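PDB 5NTD: leucyl aminopeptidase from Trypanosoma brucei brucei, which probably removes N-terminal residues, leucine among them, from peptides as a metal-dependent aminopeptidase of the M17 family, and binds the inhibitor bestatin. Local coordinates for residues L208-R211 with L212-P216; N218-T222 with A223-E227; M306-M309 with K310-M313. All coordinates share one frame; numbering follows the deposited sequence.

Contact 1. Residues L208-R211 with L212-P216; sequences LCQR and LVDAP
Q210 and D214 stand one helical turn apart, side by side and pointing the same way. Their polar ends are joined through a water. It takes a bond from Q210 NE2 at 2.8 Å and gives one to D214 OD2 at 3.0 Å. The amide and carboxylate planes are 36° apart. Q210 CG lies 3.6 Å from D214 OD2. CG of Q210 is anti to its own N (chi1 -167°), and the extended chain runs alongside the carboxylate. The two oxygens of D214 have further partners, H163 ND1 on OD2 and A506 N on OD1.

Four i+4 to i backbone bonds mark the last turns of an alpha-helix. D214 N to Q210 O is the shortest, 2.8 Å. The last, A215 N to R211 O, is 3.0 Å and bent to 137°, where the helix ends.

The apolar contacts are looser. L208 CG meets L212 CD1 at 4.2 Å. C209 SG is 4.5 Å from V213 CG2.

This buried contact spans the C-terminal end of helix 196-214 and the first residues after it. L208 and C209 face helix 314-328, and L212 reaches I228 of helix 222-236. R211 packs on helix 6-20 and bonds to N164 and S18.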
loop_
_atom_site.group_PDB
_atom_site.type_symbol
_atom_site.label_atom_id
_atom_site.label_comp_id
_atom_site.label_asym_id
_atom_site.label_seq_id
_atom_site.Cartn_x
_atom_site.Cartn_y
_atom_site.Cartn_z
ATOM N N LEU G 208 -33.751 -13.564 -16.455
ATOM C CA LEU G 208 -33.232 -12.642 -17.489
ATOM C C LEU G 208 -32.267 -11.641 -16.834
ATOM O O LEU G 208 -31.222 -11.342 -17.369
ATOM C CB LEU G 208 -34.355 -11.895 -18.196
ATOM C CG LEU G 208 -33.910 -10.865 -19.216
ATOM C CD1 LEU G 208 -33.050 -11.494 -20.294
ATOM C CD2 LEU G 208 -35.123 -10.206 -19.861
ATOM N N CYS G 209 -32.679 -11.117 -15.695
ATOM C CA CYS G 209 -31.871 -10.172 -14.917
ATOM C C CYS G 209 -30.537 -10.822 -14.562
ATOM O O CYS G 209 -29.463 -10.272 -14.806
ATOM C CB CYS G 209 -32.602 -9.751 -13.675
ATOM S SG CYS G 209 -31.735 -8.496 -12.691
ATOM N N GLN G 210 -30.632 -12.053 -14.086
ATOM C CA GLN G 210 -29.442 -12.873 -13.793
ATOM C C GLN G 210 -28.541 -13.022 -15.007
ATOM O O GLN G 210 -27.306 -12.880 -14.933
ATOM C CB GLN G 210 -29.850 -14.233 -13.281
ATOM C CG GLN G 210 -28.724 -15.017 -12.666
ATOM C CD GLN G 210 -29.083 -16.490 -12.509
ATOM O OE1 GLN G 210 -29.227 -16.988 -11.403
ATOM N NE2 GLN G 210 -29.188 -17.194 -13.629
ATOM N N ARG G 211 -29.162 -13.264 -16.144
ATOM C CA ARG G 211 -28.426 -13.498 -17.407
ATOM C C ARG G 211 -27.643 -12.266 -17.792
ATOM O O ARG G 211 -26.466 -12.337 -18.155
ATOM C CB ARG G 211 -29.399 -13.876 -18.520
ATOM C CG ARG G 211 -28.715 -14.308 -19.812
ATOM C CD ARG G 211 -29.711 -14.799 -20.871
ATOM N NE ARG G 211 -28.986 -15.181 -22.066
ATOM C CZ ARG G 211 -28.264 -16.298 -22.186
ATOM N NH1 ARG G 211 -28.223 -17.205 -21.216
ATOM N NH2 ARG G 211 -27.556 -16.498 -23.307
ATOM N N LEU G 212 -28.315 -11.133 -17.748
ATOM C CA LEU G 212 -27.718 -9.857 -18.165
ATOM C C LEU G 212 -26.514 -9.499 -17.248
ATOM O O LEU G 212 -25.480 -9.037 -17.706
ATOM C CB LEU G 212 -28.739 -8.735 -18.158
ATOM C CG LEU G 212 -29.905 -8.878 -19.161
ATOM C CD1 LEU G 212 -30.983 -7.897 -18.831
ATOM C CD2 LEU G 212 -29.443 -8.673 -20.595
ATOM N N VAL G 213 -26.698 -9.740 -15.963
ATOM C CA VAL G 213 -25.688 -9.403 -14.959
ATOM C C VAL G 213 -24.473 -10.345 -15.053
ATOM O O VAL G 213 -23.332 -9.902 -15.105
ATOM C CB VAL G 213 -26.301 -9.373 -13.552
ATOM C CG1 VAL G 213 -25.229 -9.104 -12.501
ATOM C CG2 VAL G 213 -27.337 -8.276 -13.491
ATOM N N ASP G 214 -24.753 -11.633 -15.147
ATOM C CA ASP G 214 -23.713 -12.690 -15.346
ATOM C C ASP G 214 -22.888 -12.454 -16.609
ATOM O O ASP G 214 -21.715 -12.722 -16.662
ATOM C CB ASP G 214 -24.327 -14.087 -15.485
ATOM C CG ASP G 214 -24.566 -14.780 -14.150
ATOM O OD1 ASP G 214 -23.916 -14.429 -13.144
ATOM O OD2 ASP G 214 -25.461 -15.637 -14.117
ATOM N N ALA G 215 -23.543 -11.974 -17.654
ATOM C CA ALA G 215 -22.915 -11.875 -18.969
ATOM C C ALA G 215 -21.700 -10.986 -18.862
ATOM O O ALA G 215 -21.768 -9.903 -18.277
ATOM C CB ALA G 215 -23.887 -11.332 -20.007
ATOM N N PRO G 216 -20.589 -11.404 -19.469
ATOM C CA PRO G 216 -19.414 -10.550 -19.464
ATOM C C PRO G 216 -19.579 -9.382 -20.402
ATOM O O PRO G 216 -20.423 -9.407 -21.277
ATOM C CB PRO G 216 -18.324 -11.477 -19.958
ATOM C CG PRO G 216 -19.029 -12.396 -20.892
ATOM C CD PRO G 216 -20.365 -12.627 -20.244
HETATM O O HOH W 1 -27.691 -16.498 -15.851
#

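Contact 2. Residues N218-T222 with A223-E227; sequences NLLTT and ATFTE
T221 and T224 form a capping box at the start of helix 222-236, a local contact where the loop after helix 196-214 turns into the next helix. Each threonine binds the other's backbone. T221 OG1 accepts from T224 N at 2.9 Å and 169°, nearly straight. T221 N in turn gives to T224 OG1 at 2.8 Å. Both hydroxyls sit between their own backbone N and carbonyl carbon (chi1 72° and 60°), which turns each oxygen to the other's N-H.

T224 OG1 is gripped twice. Besides accepting from T221 N, it donates to L219 O at 2.8 Å. That bond lies in the carbonyl plane, on a lone pair. One hydroxyl therefore pins the loop at two points.

Beyond the box, F225 N binds T221 O and begins the regular helical bonding. T222 O takes two donors from T226. T226 OG1 donates to T222 O at 2.8 Å. T226 N reaches the same T222 O at 3.2 Å, from above the carbonyl plane. T222 OG1 is hydrogen-bonded to A266 O.

L220 packs against F225. Its CD1 is 3.9 Å from F225 CB, and its CD2 comes obliquely to the ring at 4.0 Å from CD2 of F225. The ring packs on L339 and L341 of strand 334-344, while T224 touches V16 of helix 6-20.

The reciprocal side-chain to backbone pair is a capping box, with threonine at both positions. It takes up the first-turn N-H of T224 and that of the N-cap, and probably helps to set where helix 222-236 begins.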
loop_
_atom_site.group_PDB
_atom_site.type_symbol
_atom_site.label_atom_id
_atom_site.label_comp_id
_atom_site.label_asym_id
_atom_site.label_seq_id
_atom_site.Cartn_x
_atom_site.Cartn_y
_atom_site.Cartn_z
ATOM N N ASN G 218 -17.946 -8.274 -22.783
ATOM C CA ASN G 218 -17.661 -8.529 -24.219
ATOM C C ASN G 218 -18.918 -8.995 -24.971
ATOM O O ASN G 218 -18.987 -8.892 -26.173
ATOM C CB ASN G 218 -16.457 -9.446 -24.452
ATOM C CG ASN G 218 -16.667 -10.817 -23.911
ATOM O OD1 ASN G 218 -16.519 -11.058 -22.713
ATOM N ND2 ASN G 218 -17.055 -11.733 -24.766
ATOM N N LEU G 219 -19.918 -9.450 -24.219
ATOM C CA LEU G 219 -21.253 -9.852 -24.759
ATOM C C LEU G 219 -22.322 -8.815 -24.486
ATOM O O LEU G 219 -23.099 -8.441 -25.361
ATOM C CB LEU G 219 -21.695 -11.169 -24.181
ATOM C CG LEU G 219 -20.842 -12.362 -24.595
ATOM C CD1 LEU G 219 -21.341 -13.622 -23.901
ATOM C CD2 LEU G 219 -20.851 -12.581 -26.097
ATOM N N LEU G 220 -22.362 -8.351 -23.245
ATOM C CA LEU G 220 -23.309 -7.315 -22.855
ATOM C C LEU G 220 -22.633 -5.975 -22.832
ATOM O O LEU G 220 -22.020 -5.553 -21.841
ATOM C CB LEU G 220 -23.993 -7.613 -21.525
ATOM C CG LEU G 220 -25.139 -6.590 -21.327
ATOM C CD1 LEU G 220 -26.379 -6.929 -22.151
ATOM C CD2 LEU G 220 -25.512 -6.504 -19.886
ATOM N N THR G 221 -22.841 -5.272 -23.917
ATOM C CA THR G 221 -22.293 -3.931 -24.141
ATOM C C THR G 221 -23.399 -2.894 -24.089
ATOM O O THR G 221 -24.574 -3.233 -23.960
ATOM C CB THR G 221 -21.625 -3.845 -25.503
ATOM O OG1 THR G 221 -22.627 -3.859 -26.519
ATOM C CG2 THR G 221 -20.691 -4.992 -25.724
ATOM N N THR G 222 -23.034 -1.625 -24.175
ATOM C CA THR G 222 -24.036 -0.581 -24.203
ATOM C C THR G 222 -24.966 -0.790 -25.412
ATOM O O THR G 222 -26.171 -0.600 -25.321
ATOM C CB THR G 222 -23.462 0.832 -24.303
ATOM O OG1 THR G 222 -22.657 0.951 -25.473
ATOM C CG2 THR G 222 -22.639 1.179 -23.066
ATOM N N ALA G 223 -24.395 -1.270 -26.514
ATOM C CA ALA G 223 -25.139 -1.514 -27.757
ATOM C C ALA G 223 -26.011 -2.751 -27.660
ATOM O O ALA G 223 -27.203 -2.705 -28.075
ATOM C CB ALA G 223 -24.218 -1.643 -28.952
ATOM N N THR G 224 -25.473 -3.858 -27.143
ATOM C CA THR G 224 -26.302 -5.078 -27.085
ATOM C C THR G 224 -27.435 -4.958 -26.057
ATOM O O THR G 224 -28.533 -5.483 -26.259
ATOM C CB THR G 224 -25.535 -6.365 -26.878
ATOM O OG1 THR G 224 -24.822 -6.309 -25.650
ATOM C CG2 THR G 224 -24.607 -6.585 -28.023
ATOM N N PHE G 225 -27.175 -4.254 -24.967
ATOM C CA PHE G 225 -28.221 -4.026 -23.948
ATOM C C PHE G 225 -29.358 -3.220 -24.616
ATOM O O PHE G 225 -30.537 -3.524 -24.468
ATOM C CB PHE G 225 -27.668 -3.281 -22.756
ATOM C CG PHE G 225 -28.452 -3.451 -21.469
ATOM C CD1 PHE G 225 -29.789 -3.794 -21.438
ATOM C CD2 PHE G 225 -27.811 -3.194 -20.254
ATOM C CE1 PHE G 225 -30.465 -3.912 -20.240
ATOM C CE2 PHE G 225 -28.490 -3.313 -19.036
ATOM C CZ PHE G 225 -29.822 -3.657 -19.031
ATOM N N THR G 226 -28.968 -2.212 -25.366
ATOM C CA THR G 226 -29.943 -1.395 -26.079
ATOM C C THR G 226 -30.765 -2.250 -27.075
ATOM O O THR G 226 -31.985 -2.115 -27.158
ATOM C CB THR G 226 -29.258 -0.241 -26.819
ATOM O OG1 THR G 226 -28.634 0.605 -25.844
ATOM C CG2 THR G 226 -30.281 0.592 -27.627
ATOM N N GLU G 227 -30.081 -3.081 -27.829
ATOM C CA GLU G 227 -30.757 -3.943 -28.818
ATOM C C GLU G 227 -31.722 -4.888 -28.142
ATOM O O GLU G 227 -32.798 -5.180 -28.661
ATOM C CB GLU G 227 -29.778 -4.761 -29.645
ATOM C CG GLU G 227 -29.064 -3.935 -30.692
ATOM C CD GLU G 227 -27.942 -4.734 -31.354
ATOM O OE1 GLU G 227 -28.221 -5.884 -31.780
ATOM O OE2 GLU G 227 -26.788 -4.233 -31.442
#

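Contact 3. Residues M306-M309 with K310-M313; sequences MKLM and KHDM. With MN (manganese (II) ion), chain B; BES (2-(3-amino-2-hydroxy-4-phenyl-butyrylamino)-4-methyl-pentanoic acid), chain C.
The H311 imidazole has L308 over one face, with L308 CA above the ring. The two side chains lie side by side and point the same way, and L308 CD2 comes within 3.8 Å of H311 CE1. A water joins H311 ND1, at 2.7 Å, to L308 O, to which it donates. F501 meets the ring with its own ring turned about 35°.

M309 sets its end methyl over one face of the bestatin phenyl ring. M309 CE is 3.6 Å from C9 of bestatin. The chain bends at chi2 (-64°) and again at chi3, and this brings the methyl to the ligand.

The D312 carboxylate is another flat group. Its OD2 binds manganese at 1.9 Å. The same ion holds N2 and O2 of bestatin, and K289, D294 and E373 complete its site. D312 OD1 approaches bestatin N2 at 2.6 Å and is also bonded to T401 OG1, which probably helps set the turn of the carboxylate.

A type II beta turn runs from M306 to M309. The backbone then forms a short 3-10 turn. H311 N binds L308 O at 3.0 Å, and D312 N binds M309 O at 3.1 Å. Both donors stand above the carbonyl planes, well off the lone pairs.

D354 of a neighbouring subunit accepts from L308 N and K310 N. The segment lies between helix 303-306 and helix 314-328. M309 touches strand 293-294, and H311 and M313 lean on helix 196-214.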
loop_
_atom_site.group_PDB
_atom_site.type_symbol
_atom_site.label_atom_id
_atom_site.label_comp_id
_atom_site.label_asym_id
_atom_site.label_seq_id
_atom_site.Cartn_x
_atom_site.Cartn_y
_atom_site.Cartn_z
ATOM N N MET G 306 -11.763 -4.604 -9.673
ATOM C CA MET G 306 -12.324 -4.462 -11.033
ATOM C C MET G 306 -13.043 -5.717 -11.484
ATOM O O MET G 306 -13.975 -5.640 -12.270
ATOM C CB MET G 306 -11.253 -4.096 -12.059
ATOM C CG MET G 306 -11.835 -3.424 -13.301
ATOM S SD MET G 306 -10.647 -3.210 -14.639
ATOM C CE MET G 306 -9.397 -2.155 -13.877
ATOM N N LYS G 307 -12.559 -6.873 -11.007
ATOM C CA LYS G 307 -13.219 -8.190 -11.262
ATOM C C LYS G 307 -14.656 -8.071 -10.724
ATOM O O LYS G 307 -14.928 -7.414 -9.708
ATOM C CB LYS G 307 -12.527 -9.436 -10.642
ATOM N N LEU G 308 -15.578 -8.608 -11.486
ATOM C CA LEU G 308 -17.022 -8.501 -11.137
ATOM C C LEU G 308 -17.686 -7.121 -11.339
ATOM O O LEU G 308 -18.865 -6.971 -11.057
ATOM C CB LEU G 308 -17.279 -9.045 -9.716
ATOM C CG LEU G 308 -16.825 -10.526 -9.507
ATOM C CD1 LEU G 308 -17.249 -11.021 -8.123
ATOM C CD2 LEU G 308 -17.273 -11.516 -10.617
ATOM N N MET G 309 -16.984 -6.160 -11.915
ATOM C CA MET G 309 -17.638 -4.903 -12.334
ATOM C C MET G 309 -18.511 -5.047 -13.610
ATOM O O MET G 309 -19.146 -4.095 -14.047
ATOM C CB MET G 309 -16.641 -3.759 -12.467
ATOM C CG MET G 309 -16.077 -3.341 -11.114
ATOM S SD MET G 309 -17.334 -2.664 -10.008
ATOM C CE MET G 309 -16.954 -3.466 -8.473
ATOM N N LYS G 310 -18.516 -6.239 -14.210
ATOM C CA LYS G 310 -19.564 -6.601 -15.207
ATOM C C LYS G 310 -20.947 -6.587 -14.536
ATOM O O LYS G 310 -21.964 -6.442 -15.221
ATOM C CB LYS G 310 -19.337 -7.962 -15.846
ATOM C CG LYS G 310 -19.590 -9.127 -14.907
ATOM C CD LYS G 310 -19.387 -10.493 -15.546
ATOM C CE LYS G 310 -19.516 -11.574 -14.480
ATOM N NZ LYS G 310 -19.570 -12.952 -15.007
ATOM N N HIS G 311 -20.959 -6.711 -13.203
ATOM C CA HIS G 311 -22.179 -6.593 -12.409
ATOM C C HIS G 311 -22.681 -5.152 -12.243
ATOM O O HIS G 311 -23.769 -4.939 -11.687
ATOM C CB HIS G 311 -22.030 -7.191 -11.021
ATOM C CG HIS G 311 -21.716 -8.650 -11.009
ATOM N ND1 HIS G 311 -21.159 -9.263 -9.920
ATOM C CD2 HIS G 311 -21.870 -9.625 -11.938
ATOM C CE1 HIS G 311 -20.965 -10.547 -10.175
ATOM N NE2 HIS G 311 -21.383 -10.790 -11.395
ATOM N N ASP G 312 -21.937 -4.185 -12.770
ATOM C CA ASP G 312 -22.210 -2.765 -12.485
ATOM C C ASP G 312 -23.406 -2.225 -13.276
ATOM O O ASP G 312 -23.774 -1.051 -13.166
ATOM C CB ASP G 312 -20.967 -1.879 -12.707
ATOM C CG ASP G 312 -20.889 -0.744 -11.742
ATOM O OD1 ASP G 312 -21.441 -0.877 -10.612
ATOM O OD2 ASP G 312 -20.249 0.343 -12.004
ATOM N N MET G 313 -23.988 -3.092 -14.084
ATOM C CA MET G 313 -25.271 -2.794 -14.773
ATOM C C MET G 313 -26.468 -3.477 -14.073
ATOM O O MET G 313 -27.569 -3.523 -14.586
ATOM C CB MET G 313 -25.219 -3.069 -16.277
ATOM C CG MET G 313 -24.507 -4.327 -16.707
ATOM S SD MET G 313 -25.085 -5.775 -15.841
ATOM C CE MET G 313 -26.722 -5.911 -16.579
HETATM MN MN MN B . -19.662 1.723 -10.778
HETATM N N2 BES C . -19.652 0.411 -9.240
HETATM C C1 BES C . -18.888 0.840 -8.070
HETATM C C6 BES C . -19.516 0.394 -6.727
HETATM C C7 BES C . -19.240 -1.007 -6.257
HETATM C C8 BES C . -20.008 -2.073 -6.705
HETATM C C12 BES C . -18.246 -1.257 -5.320
HETATM C C9 BES C . -19.758 -3.368 -6.260
HETATM C C11 BES C . -17.989 -2.562 -4.873
HETATM C C10 BES C . -18.738 -3.622 -5.347
HETATM C C2 BES C . -18.771 2.376 -8.168
HETATM O O2 BES C . -18.779 2.892 -9.535
HETATM C C3 BES C . -17.463 2.777 -7.552
HETATM O O3 BES C . -16.502 2.778 -8.357
HETATM N N1 BES C . -17.552 3.116 -6.256
HETATM C C4 BES C . -16.462 3.542 -5.428
HETATM C C13 BES C . -16.306 5.058 -5.432
HETATM C C14 BES C . -14.967 5.566 -4.900
HETATM C C15 BES C . -13.708 4.869 -5.402
HETATM C C16 BES C . -14.808 7.024 -5.254
HETATM C C5 BES C . -16.677 3.130 -4.012
HETATM O O1 BES C . -15.700 2.712 -3.389
HETATM O O4 BES C . -17.796 3.225 -3.502
HETATM O O HOH W 2 -19.993 -7.478 -8.295
#

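In the fold
All three contacts are local and follow in series, with none nested or crossed. Contact 1 closes the end of helix 196-214. A short loop leads to contact 2, where helix 222-236 starts, so the two frame one helix-to-helix connection. L220 fills that corner, its CD2 3.3 Å from L212 O. Strands of the large sheet intervene before contact 3, which runs up to helix 314-328. In space it returns to contact 1: K310 NZ probably bonds to D214 O, and V213 packs on H311. M313 CE touches both L220 and F225. The active-site loop is thus tied to the helix pair behind it, and all three contacts reach the second subunit.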